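Local coordinates for protein phospholipase C-beta (PLC-beta) (Sepia officinalis, PDB 3QR0) that belongs to the multidomain phospholipase C-beta family, with PH, EF-hand, TIM-barrel-type and C2 domains, and carries a bound calcium ion, at residues 578-586 with 596-607; 560-571 with 588-597. All coordinates share one frame; numbering follows the deposited sequence.

Interaction 1: residues 578-586 with 596-607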
loop_
_atom_site.group_PDB
_atom_site.type_symbol
_atom_site.label_atom_id
_atom_site.label_comp_id
_atom_site.label_asym_id
_atom_site.label_seq_id
_atom_site.Cartn_x
_atom_site.Cartn_y
_atom_site.Cartn_z
ATOM N N VAL A 578 4.145 17.694 16.267
ATOM C CA VAL A 578 5.103 16.967 17.095
ATOM C C VAL A 578 4.726 15.493 17.302
ATOM O O VAL A 578 5.599 14.664 17.575
ATOM C CB VAL A 578 5.314 17.665 18.466
ATOM C CG1 VAL A 578 5.926 19.045 18.273
ATOM C CG2 VAL A 578 4.005 17.756 19.263
ATOM N N ASP A 579 3.440 15.167 17.139
ATOM C CA ASP A 579 2.958 13.783 17.260
ATOM C C ASP A 579 3.084 12.971 15.963
ATOM O O ASP A 579 2.603 11.830 15.886
ATOM C CB ASP A 579 1.506 13.754 17.765
ATOM C CG ASP A 579 0.517 14.440 16.812
ATOM O OD1 ASP A 579 0.930 15.160 15.867
ATOM O OD2 ASP A 579 -0.702 14.261 17.038
ATOM N N SER A 580 3.721 13.571 14.955
ATOM C CA SER A 580 4.001 12.929 13.670
ATOM C C SER A 580 2.748 12.725 12.820
ATOM O O SER A 580 2.728 11.886 11.916
ATOM C CB SER A 580 4.785 11.621 13.857
ATOM O OG SER A 580 5.930 11.840 14.674
ATOM N N SER A 581 1.722 13.532 13.088
ATOM C CA SER A 581 0.517 13.546 12.279
ATOM C C SER A 581 0.862 14.075 10.887
ATOM O O SER A 581 1.886 14.730 10.699
ATOM C CB SER A 581 -0.555 14.425 12.931
ATOM O OG SER A 581 -0.124 15.773 12.995
ATOM N N ASN A 582 0.007 13.772 9.918
ATOM C CA ASN A 582 0.242 14.124 8.523
ATOM C C ASN A 582 -0.842 15.014 7.935
ATOM O O ASN A 582 -1.997 14.941 8.345
ATOM C CB ASN A 582 0.273 12.848 7.685
ATOM C CG ASN A 582 1.502 12.012 7.939
ATOM O OD1 ASN A 582 2.623 12.495 7.800
ATOM N ND2 ASN A 582 1.301 10.745 8.305
ATOM N N TYR A 583 -0.465 15.828 6.952
ATOM C CA TYR A 583 -1.437 16.420 6.030
ATOM C C TYR A 583 -1.908 15.377 5.016
ATOM O O TYR A 583 -1.223 14.385 4.765
ATOM C CB TYR A 583 -0.854 17.621 5.281
ATOM C CG TYR A 583 0.553 17.430 4.757
ATOM C CD1 TYR A 583 1.606 18.168 5.281
ATOM C CD2 TYR A 583 0.836 16.519 3.737
ATOM C CE1 TYR A 583 2.902 18.003 4.812
ATOM C CE2 TYR A 583 2.138 16.346 3.270
ATOM C CZ TYR A 583 3.161 17.095 3.814
ATOM O OH TYR A 583 4.456 16.946 3.364
ATOM N N VAL A 584 -3.076 15.618 4.432
ATOM C CA VAL A 584 -3.577 14.785 3.350
ATOM C C VAL A 584 -2.802 15.143 2.079
ATOM O O VAL A 584 -2.773 16.309 1.683
ATOM C CB VAL A 584 -5.089 14.989 3.138
ATOM C CG1 VAL A 584 -5.572 14.201 1.936
ATOM C CG2 VAL A 584 -5.853 14.575 4.394
ATOM N N PRO A 585 -2.149 14.147 1.453
ATOM C CA PRO A 585 -1.216 14.439 0.362
ATOM C C PRO A 585 -1.855 15.018 -0.908
ATOM O O PRO A 585 -1.192 15.765 -1.626
ATOM C CB PRO A 585 -0.559 13.083 0.084
ATOM C CG PRO A 585 -1.528 12.077 0.599
ATOM C CD PRO A 585 -2.198 12.709 1.765
ATOM N N GLN A 586 -3.124 14.690 -1.171
ATOM C CA GLN A 586 -3.861 15.273 -2.294
ATOM C C GLN A 586 -3.758 16.803 -2.332
ATOM O O GLN A 586 -3.738 17.390 -3.409
ATOM C CB GLN A 586 -5.344 14.866 -2.264
ATOM C CG GLN A 586 -5.653 13.501 -2.898
ATOM C CD GLN A 586 -5.345 12.313 -1.999
ATOM O OE1 GLN A 586 -4.951 12.468 -0.836
ATOM N NE2 GLN A 586 -5.524 11.108 -2.541
ATOM N N VAL A 596 5.738 14.489 -1.968
ATOM C CA VAL A 596 4.875 14.897 -0.875
ATOM C C VAL A 596 5.153 13.995 0.339
ATOM O O VAL A 596 4.537 12.940 0.503
ATOM C CB VAL A 596 3.403 14.865 -1.320
ATOM C CG1 VAL A 596 2.486 15.347 -0.206
ATOM C CG2 VAL A 596 3.229 15.732 -2.549
ATOM N N ALA A 597 6.096 14.433 1.171
ATOM C CA ALA A 597 6.655 13.615 2.257
ATOM C C ALA A 597 5.723 13.436 3.459
ATOM O O ALA A 597 5.156 14.399 3.987
ATOM C CB ALA A 597 7.988 14.188 2.718
ATOM N N LEU A 598 5.581 12.190 3.892
ATOM C CA LEU A 598 4.690 11.850 4.988
ATOM C C LEU A 598 5.442 11.099 6.073
ATOM O O LEU A 598 6.453 10.445 5.813
ATOM C CB LEU A 598 3.526 10.999 4.473
ATOM C CG LEU A 598 2.691 11.638 3.357
ATOM C CD1 LEU A 598 1.774 10.610 2.713
ATOM C CD2 LEU A 598 1.898 12.817 3.906
ATOM N N ASN A 599 4.935 11.189 7.294
ATOM C CA ASN A 599 5.450 10.399 8.396
ATOM C C ASN A 599 4.889 8.982 8.315
ATOM O O ASN A 599 3.730 8.753 8.652
ATOM C CB ASN A 599 5.090 11.059 9.725
ATOM C CG ASN A 599 5.771 12.399 9.904
ATOM O OD1 ASN A 599 6.981 12.519 9.728
ATOM N ND2 ASN A 599 4.997 13.413 10.252
ATOM N N PHE A 600 5.726 8.040 7.885
ATOM C CA PHE A 600 5.301 6.656 7.644
ATOM C C PHE A 600 4.910 5.901 8.910
ATOM O O PHE A 600 4.209 4.892 8.825
ATOM C CB PHE A 600 6.374 5.874 6.865
ATOM C CG PHE A 600 6.207 5.951 5.376
ATOM C CD1 PHE A 600 6.144 7.178 4.737
ATOM C CD2 PHE A 600 6.094 4.800 4.613
ATOM C CE1 PHE A 600 5.975 7.256 3.368
ATOM C CE2 PHE A 600 5.935 4.871 3.241
ATOM C CZ PHE A 600 5.866 6.093 2.618
ATOM N N GLN A 601 5.344 6.393 10.071
ATOM C CA GLN A 601 5.036 5.751 11.347
ATOM C C GLN A 601 3.654 6.112 11.884
ATOM O O GLN A 601 3.191 5.503 12.844
ATOM C CB GLN A 601 6.094 6.100 12.404
ATOM C CG GLN A 601 6.057 7.538 12.920
ATOM C CD GLN A 601 6.898 8.503 12.103
ATOM O OE1 GLN A 601 6.988 8.402 10.869
ATOM N NE2 GLN A 601 7.518 9.452 12.789
ATOM N N CYS A 602 3.011 7.115 11.291
ATOM C CA CYS A 602 1.694 7.551 11.742
ATOM C C CYS A 602 0.641 7.074 10.756
ATOM O O CYS A 602 0.518 7.620 9.667
ATOM C CB CYS A 602 1.645 9.068 11.871
ATOM S SG CYS A 602 0.066 9.716 12.478
ATOM N N PHE A 603 -0.127 6.063 11.161
ATOM C CA PHE A 603 -1.124 5.438 10.291
ATOM C C PHE A 603 -2.460 6.170 10.313
ATOM O O PHE A 603 -3.513 5.574 10.534
ATOM C CB PHE A 603 -1.291 3.967 10.662
ATOM C CG PHE A 603 -0.076 3.134 10.343
ATOM C CD1 PHE A 603 0.269 2.878 9.022
ATOM C CD2 PHE A 603 0.737 2.642 11.352
ATOM C CE1 PHE A 603 1.391 2.123 8.712
ATOM C CE2 PHE A 603 1.869 1.889 11.051
ATOM C CZ PHE A 603 2.192 1.629 9.732
ATOM N N ASP A 604 -2.401 7.473 10.067
ATOM C CA ASP A 604 -3.598 8.287 9.969
ATOM C C ASP A 604 -4.142 8.235 8.534
ATOM O O ASP A 604 -3.599 7.522 7.684
ATOM C CB ASP A 604 -3.322 9.723 10.437
ATOM C CG ASP A 604 -2.210 10.427 9.652
ATOM O OD1 ASP A 604 -1.581 9.824 8.745
ATOM O OD2 ASP A 604 -1.966 11.612 9.966
ATOM N N ILE A 605 -5.222 8.966 8.274
ATOM C CA ILE A 605 -5.850 8.952 6.944
ATOM C C ILE A 605 -4.832 9.191 5.811
ATOM O O ILE A 605 -4.865 8.511 4.781
ATOM C CB ILE A 605 -7.052 9.947 6.873
ATOM C CG1 ILE A 605 -7.735 9.897 5.494
ATOM C CG2 ILE A 605 -6.611 11.365 7.236
ATOM C CD1 ILE A 605 -7.113 10.810 4.447
ATOM N N ALA A 606 -3.907 10.122 6.024
ATOM C CA ALA A 606 -2.905 10.460 5.014
ATOM C C ALA A 606 -2.053 9.258 4.593
ATOM O O ALA A 606 -1.861 9.024 3.401
ATOM C CB ALA A 606 -2.013 11.575 5.516
ATOM N N MET A 607 -1.550 8.501 5.566
ATOM C CA MET A 607 -0.737 7.319 5.267
ATOM C C MET A 607 -1.554 6.177 4.664
ATOM O O MET A 607 -1.090 5.502 3.750
ATOM C CB MET A 607 0.031 6.829 6.507
ATOM C CG MET A 607 1.399 7.488 6.694
ATOM S SD MET A 607 2.442 7.464 5.214
ATOM C CE MET A 607 2.669 5.708 4.965
HETATM O O HOH W 1 -3.944 12.585 8.027
#
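The flat carboxamide of Asn582 has its ND2 partners almost in its own plane: one N-H goes to Asp604 OD1 at 3.1 Å, the other to Asn599 O at 3.2 Å, both bonds nearly straight. At the other corner Asn582 OD1 accepts from the backbone N of Asn599 at 2.7 Å, the donor tilted from the carbonyl plane, so three bonds fix the rotation of the buried amide. Its plane is turned 56° from the carboxylate of Asp604 and 30° from the amide of Asn599. The Asp604 carboxylate receives the Asn582 backbone N on the syn lone pair of OD2 at 2.9 Å, while OD1 also caps the following helix 605-613 through a weak bond from Met607 N; CG sits between backbone N and carbonyl carbon (chi1 58°), which turns both oxygens toward Asn582. Asp604 is thus the N-cap of that helix, held against a loop of the Y half of the TIM-barrel-type domain. A water links Asn582 O, Asp604 OD2, by a weak bond, and Ala606 N. The Asn599 amide gives weak ND2 bonds to Ser580 O and Ser581 O, and its OD1 is hydrogen-bonded to His338. Farther along, the Tyr583 ring is met obliquely: CE2 lies 3.6 Å from both Val596 CG1 and Leu598 CD2. Beside it the ring of Pro585 spans three apolar partners, CB against Val596 CG1, CG against Leu598 CD1 and CD against Ala606 CB.

Interaction 2: residues 560-571 with 588-597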
loop_
_atom_site.group_PDB
_atom_site.type_symbol
_atom_site.label_atom_id
_atom_site.label_comp_id
_atom_site.label_asym_id
_atom_site.label_seq_id
_atom_site.Cartn_x
_atom_site.Cartn_y
_atom_site.Cartn_z
ATOM N N PHE A 560 2.119 27.517 -9.630
ATOM C CA PHE A 560 2.672 26.385 -8.887
ATOM C C PHE A 560 2.566 25.124 -9.749
ATOM O O PHE A 560 3.538 24.380 -9.897
ATOM C CB PHE A 560 1.930 26.193 -7.555
ATOM C CG PHE A 560 2.751 25.550 -6.458
ATOM C CD1 PHE A 560 3.920 24.835 -6.722
ATOM C CD2 PHE A 560 2.312 25.629 -5.142
ATOM C CE1 PHE A 560 4.646 24.252 -5.691
ATOM C CE2 PHE A 560 3.034 25.037 -4.110
ATOM C CZ PHE A 560 4.199 24.350 -4.385
ATOM N N VAL A 561 1.386 24.899 -10.324
ATOM C CA VAL A 561 1.174 23.771 -11.233
ATOM C C VAL A 561 2.146 23.818 -12.424
ATOM O O VAL A 561 2.718 22.796 -12.794
ATOM C CB VAL A 561 -0.286 23.721 -11.736
ATOM C CG1 VAL A 561 -0.458 22.678 -12.836
ATOM C CG2 VAL A 561 -1.249 23.441 -10.572
ATOM N N ASP A 562 2.346 25.006 -12.996
ATOM C CA ASP A 562 3.252 25.169 -14.136
ATOM C C ASP A 562 4.714 24.908 -13.762
ATOM O O ASP A 562 5.440 24.259 -14.508
ATOM C CB ASP A 562 3.124 26.570 -14.740
ATOM C CG ASP A 562 1.913 26.721 -15.662
ATOM O OD1 ASP A 562 1.737 27.833 -16.194
ATOM O OD2 ASP A 562 1.144 25.756 -15.858
ATOM N N TYR A 563 5.137 25.419 -12.609
ATOM C CA TYR A 563 6.479 25.149 -12.075
ATOM C C TYR A 563 6.764 23.642 -12.000
ATOM O O TYR A 563 7.841 23.175 -12.396
ATOM C CB TYR A 563 6.636 25.799 -10.690
ATOM C CG TYR A 563 7.864 25.355 -9.928
ATOM C CD1 TYR A 563 9.060 26.066 -10.010
ATOM C CD2 TYR A 563 7.830 24.219 -9.127
ATOM C CE1 TYR A 563 10.192 25.651 -9.310
ATOM C CE2 TYR A 563 8.953 23.799 -8.428
ATOM C CZ TYR A 563 10.127 24.517 -8.519
ATOM O OH TYR A 563 11.230 24.080 -7.821
ATOM N N ASN A 564 5.783 22.885 -11.516
ATOM C CA ASN A 564 5.925 21.437 -11.338
ATOM C C ASN A 564 5.863 20.609 -12.632
ATOM O O ASN A 564 5.955 19.383 -12.588
ATOM C CB ASN A 564 4.879 20.927 -10.336
ATOM C CG ASN A 564 5.235 21.266 -8.896
ATOM O OD1 ASN A 564 6.407 21.259 -8.517
ATOM N ND2 ASN A 564 4.224 21.561 -8.086
ATOM N N LYS A 565 5.705 21.263 -13.779
ATOM C CA LYS A 565 5.775 20.562 -15.053
ATOM C C LYS A 565 7.219 20.291 -15.470
ATOM O O LYS A 565 7.483 19.327 -16.184
ATOM C CB LYS A 565 5.027 21.335 -16.143
ATOM C CG LYS A 565 3.538 21.404 -15.869
ATOM C CD LYS A 565 2.779 22.203 -16.901
ATOM C CE LYS A 565 1.290 22.271 -16.541
ATOM N NZ LYS A 565 0.623 23.395 -17.233
ATOM N N LYS A 566 8.138 21.132 -15.007
ATOM C CA LYS A 566 9.550 21.020 -15.359
ATOM C C LYS A 566 10.456 20.766 -14.157
ATOM O O LYS A 566 11.473 20.089 -14.292
ATOM C CB LYS A 566 9.997 22.283 -16.089
ATOM C CG LYS A 566 9.321 22.468 -17.431
ATOM C CD LYS A 566 9.775 23.755 -18.114
ATOM C CE LYS A 566 9.406 23.757 -19.588
ATOM N NZ LYS A 566 9.925 24.967 -20.287
ATOM N N GLN A 567 10.090 21.308 -12.997
ATOM C CA GLN A 567 10.907 21.201 -11.791
ATOM C C GLN A 567 10.175 20.449 -10.691
ATOM O O GLN A 567 8.966 20.249 -10.753
ATOM C CB GLN A 567 11.330 22.589 -11.306
ATOM C CG GLN A 567 12.300 23.275 -12.265
ATOM C CD GLN A 567 12.663 24.676 -11.840
ATOM O OE1 GLN A 567 12.231 25.649 -12.454
ATOM N NE2 GLN A 567 13.463 24.792 -10.781
ATOM N N ILE A 568 10.932 20.037 -9.682
ATOM C CA ILE A 568 10.401 19.225 -8.598
ATOM C C ILE A 568 10.172 20.049 -7.335
ATOM O O ILE A 568 11.011 20.874 -6.967
ATOM C CB ILE A 568 11.361 18.058 -8.281
ATOM C CG1 ILE A 568 11.327 17.047 -9.432
ATOM C CG2 ILE A 568 10.983 17.391 -6.956
ATOM C CD1 ILE A 568 12.403 16.007 -9.375
ATOM N N THR A 569 9.033 19.809 -6.681
ATOM C CA THR A 569 8.767 20.325 -5.346
ATOM C C THR A 569 8.669 19.164 -4.368
ATOM O O THR A 569 7.977 18.172 -4.623
ATOM C CB THR A 569 7.438 21.105 -5.265
ATOM O OG1 THR A 569 7.365 22.046 -6.330
ATOM C CG2 THR A 569 7.325 21.863 -3.931
ATOM N N ARG A 570 9.376 19.294 -3.254
ATOM C CA ARG A 570 9.184 18.414 -2.112
ATOM C C ARG A 570 8.445 19.194 -1.030
ATOM O O ARG A 570 8.718 20.369 -0.814
ATOM C CB ARG A 570 10.532 17.911 -1.591
ATOM C CG ARG A 570 10.443 17.023 -0.357
ATOM C CD ARG A 570 11.784 16.350 -0.064
ATOM N NE ARG A 570 11.697 15.495 1.118
ATOM C CZ ARG A 570 11.829 15.911 2.379
ATOM N NH1 ARG A 570 12.077 17.186 2.662
ATOM N NH2 ARG A 570 11.719 15.031 3.373
ATOM N N ILE A 571 7.517 18.528 -0.353
ATOM C CA ILE A 571 6.747 19.130 0.732
ATOM C C ILE A 571 7.004 18.308 1.982
ATOM O O ILE A 571 7.149 17.090 1.893
ATOM C CB ILE A 571 5.233 19.102 0.432
ATOM C CG1 ILE A 571 4.944 19.585 -0.995
ATOM C CG2 ILE A 571 4.458 19.920 1.478
ATOM C CD1 ILE A 571 5.051 21.083 -1.188
ATOM N N TYR A 588 -1.334 18.687 -2.009
ATOM C CA TYR A 588 -0.150 19.079 -2.761
ATOM C C TYR A 588 -0.034 18.359 -4.107
ATOM O O TYR A 588 0.465 18.941 -5.073
ATOM C CB TYR A 588 1.095 18.907 -1.880
ATOM C CG TYR A 588 0.943 19.716 -0.608
ATOM C CD1 TYR A 588 1.103 21.095 -0.624
ATOM C CD2 TYR A 588 0.553 19.116 0.585
ATOM C CE1 TYR A 588 0.925 21.852 0.519
ATOM C CE2 TYR A 588 0.371 19.868 1.734
ATOM C CZ TYR A 588 0.561 21.236 1.690
ATOM O OH TYR A 588 0.383 21.994 2.818
ATOM N N TRP A 589 -0.509 17.116 -4.185
ATOM C CA TRP A 589 -0.585 16.422 -5.478
ATOM C C TRP A 589 -1.487 17.169 -6.465
ATOM O O TRP A 589 -1.267 17.096 -7.681
ATOM C CB TRP A 589 -1.104 14.989 -5.331
ATOM C CG TRP A 589 -0.168 14.047 -4.665
ATOM C CD1 TRP A 589 1.197 14.101 -4.652
ATOM C CD2 TRP A 589 -0.528 12.870 -3.943
ATOM N NE1 TRP A 589 1.710 13.039 -3.946
ATOM C CE2 TRP A 589 0.672 12.265 -3.502
ATOM C CE3 TRP A 589 -1.746 12.266 -3.622
ATOM C CZ2 TRP A 589 0.684 11.093 -2.761
ATOM C CZ3 TRP A 589 -1.730 11.098 -2.882
ATOM C CH2 TRP A 589 -0.525 10.525 -2.463
ATOM N N ASN A 590 -2.489 17.878 -5.941
ATOM C CA ASN A 590 -3.384 18.700 -6.770
ATOM C C ASN A 590 -2.658 19.848 -7.481
ATOM O O ASN A 590 -3.117 20.311 -8.518
ATOM C CB ASN A 590 -4.531 19.289 -5.934
ATOM C CG ASN A 590 -5.505 18.236 -5.427
ATOM O OD1 ASN A 590 -5.666 17.165 -6.024
ATOM N ND2 ASN A 590 -6.167 18.542 -4.311
ATOM N N ALA A 591 -1.544 20.307 -6.912
ATOM C CA ALA A 591 -0.704 21.339 -7.531
ATOM C C ALA A 591 0.464 20.739 -8.334
ATOM O O ALA A 591 1.335 21.470 -8.817
ATOM C CB ALA A 591 -0.171 22.283 -6.467
ATOM N N GLY A 592 0.477 19.413 -8.473
ATOM C CA GLY A 592 1.506 18.718 -9.244
ATOM C C GLY A 592 2.815 18.481 -8.510
ATOM O O GLY A 592 3.803 18.114 -9.150
ATOM N N CYS A 593 2.831 18.680 -7.184
ATOM C CA CYS A 593 4.029 18.424 -6.366
ATOM C C CYS A 593 4.337 16.936 -6.375
ATOM O O CYS A 593 3.435 16.117 -6.241
ATOM C CB CYS A 593 3.852 18.895 -4.913
ATOM S SG CYS A 593 3.502 20.655 -4.739
ATOM N N GLN A 594 5.613 16.600 -6.521
ATOM C CA GLN A 594 6.031 15.224 -6.761
ATOM C C GLN A 594 6.430 14.483 -5.492
ATOM O O GLN A 594 6.110 13.300 -5.335
ATOM C CB GLN A 594 7.195 15.180 -7.748
ATOM C CG GLN A 594 6.905 15.857 -9.074
ATOM C CD GLN A 594 7.217 17.345 -9.054
ATOM O OE1 GLN A 594 7.447 17.933 -7.995
ATOM N NE2 GLN A 594 7.234 17.952 -10.223
ATOM N N LEU A 595 7.134 15.172 -4.598
ATOM C CA LEU A 595 7.692 14.548 -3.404
ATOM C C LEU A 595 6.936 15.035 -2.168
ATOM O O LEU A 595 7.418 15.883 -1.422
ATOM C CB LEU A 595 9.191 14.852 -3.295
ATOM C CG LEU A 595 10.094 14.344 -4.426
ATOM C CD1 LEU A 595 11.506 14.938 -4.312
ATOM C CD2 LEU A 595 10.158 12.830 -4.432
ATOM N N VAL A 596 5.738 14.489 -1.968
ATOM C CA VAL A 596 4.875 14.897 -0.875
ATOM C C VAL A 596 5.153 13.995 0.339
ATOM O O VAL A 596 4.537 12.940 0.503
ATOM C CB VAL A 596 3.403 14.865 -1.320
ATOM C CG1 VAL A 596 2.486 15.347 -0.206
ATOM C CG2 VAL A 596 3.229 15.732 -2.549
ATOM N N ALA A 597 6.096 14.433 1.171
ATOM C CA ALA A 597 6.655 13.615 2.257
ATOM C C ALA A 597 5.723 13.436 3.459
ATOM O O ALA A 597 5.156 14.399 3.987
ATOM C CB ALA A 597 7.988 14.188 2.718
#
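Ile571 lies across the ring of Tyr588, its CG2 methyl standing over the centre of one face, 3.9 Å from the centroid and 1° off the ring normal, a CH-pi contact. Its other branch runs alongside, CD1 touching Tyr588 CD1 and Cys593 SG; CG1 anti to the carbonyl carbon (chi1 -47°) allows both. The same sulfur meets the Phe560 ring obliquely, 4.3 Å from the centroid. The amides of Asn564 and Gln594 stand nearly perpendicular, their planes 85° apart. Asn564 ND2 reaches Ala591 O at 3.0 Å within its own amide plane but from above the carbonyl plane, and its OD1 takes Thr569 OG1 on a lone pair. Strands 569-572 and 595-596 pair in parallel as the ends of a beta-alpha-beta unit with helix 586-589 between, which a Schellman motif closes at Gly592. Gln594, bent at chi2, turns its amide back to segment 560-571: OE1 accepts from Thr569 N at 2.8 Å and NE2 gives to Gln567 O at 2.9 Å. Beyond it Leu595 crosses Arg570 at about a right angle, CB to CB 3.7 Å, and Arg570 continues extended to Ser543 and to Glu368, a ligand of the calcium ion.

In the fold
Interactions 1 and 2 have centres about 17 Å apart and share Val596 and Ala597, where strand 595-596 leaves the parallel sheet 522-523, 540-545, 569-572, 595-596 and runs on toward helix 605-613. Their segments alternate along the chain: 560-571, then 578-586, then 588-597, overlapping the start of 596-607. The ring of Tyr583 also packs on Tyr588, so the two contacts meet directly. Both lie in the Y half of the TIM-barrel-type domain: interaction 2 pairs the last two strands of that parallel sheet, and interaction 1 packs the following connection against the loop ahead of helix 586-589. The side chains of Arg570 and Asn599 lie about 6 Å and 9 Å from the calcium ion.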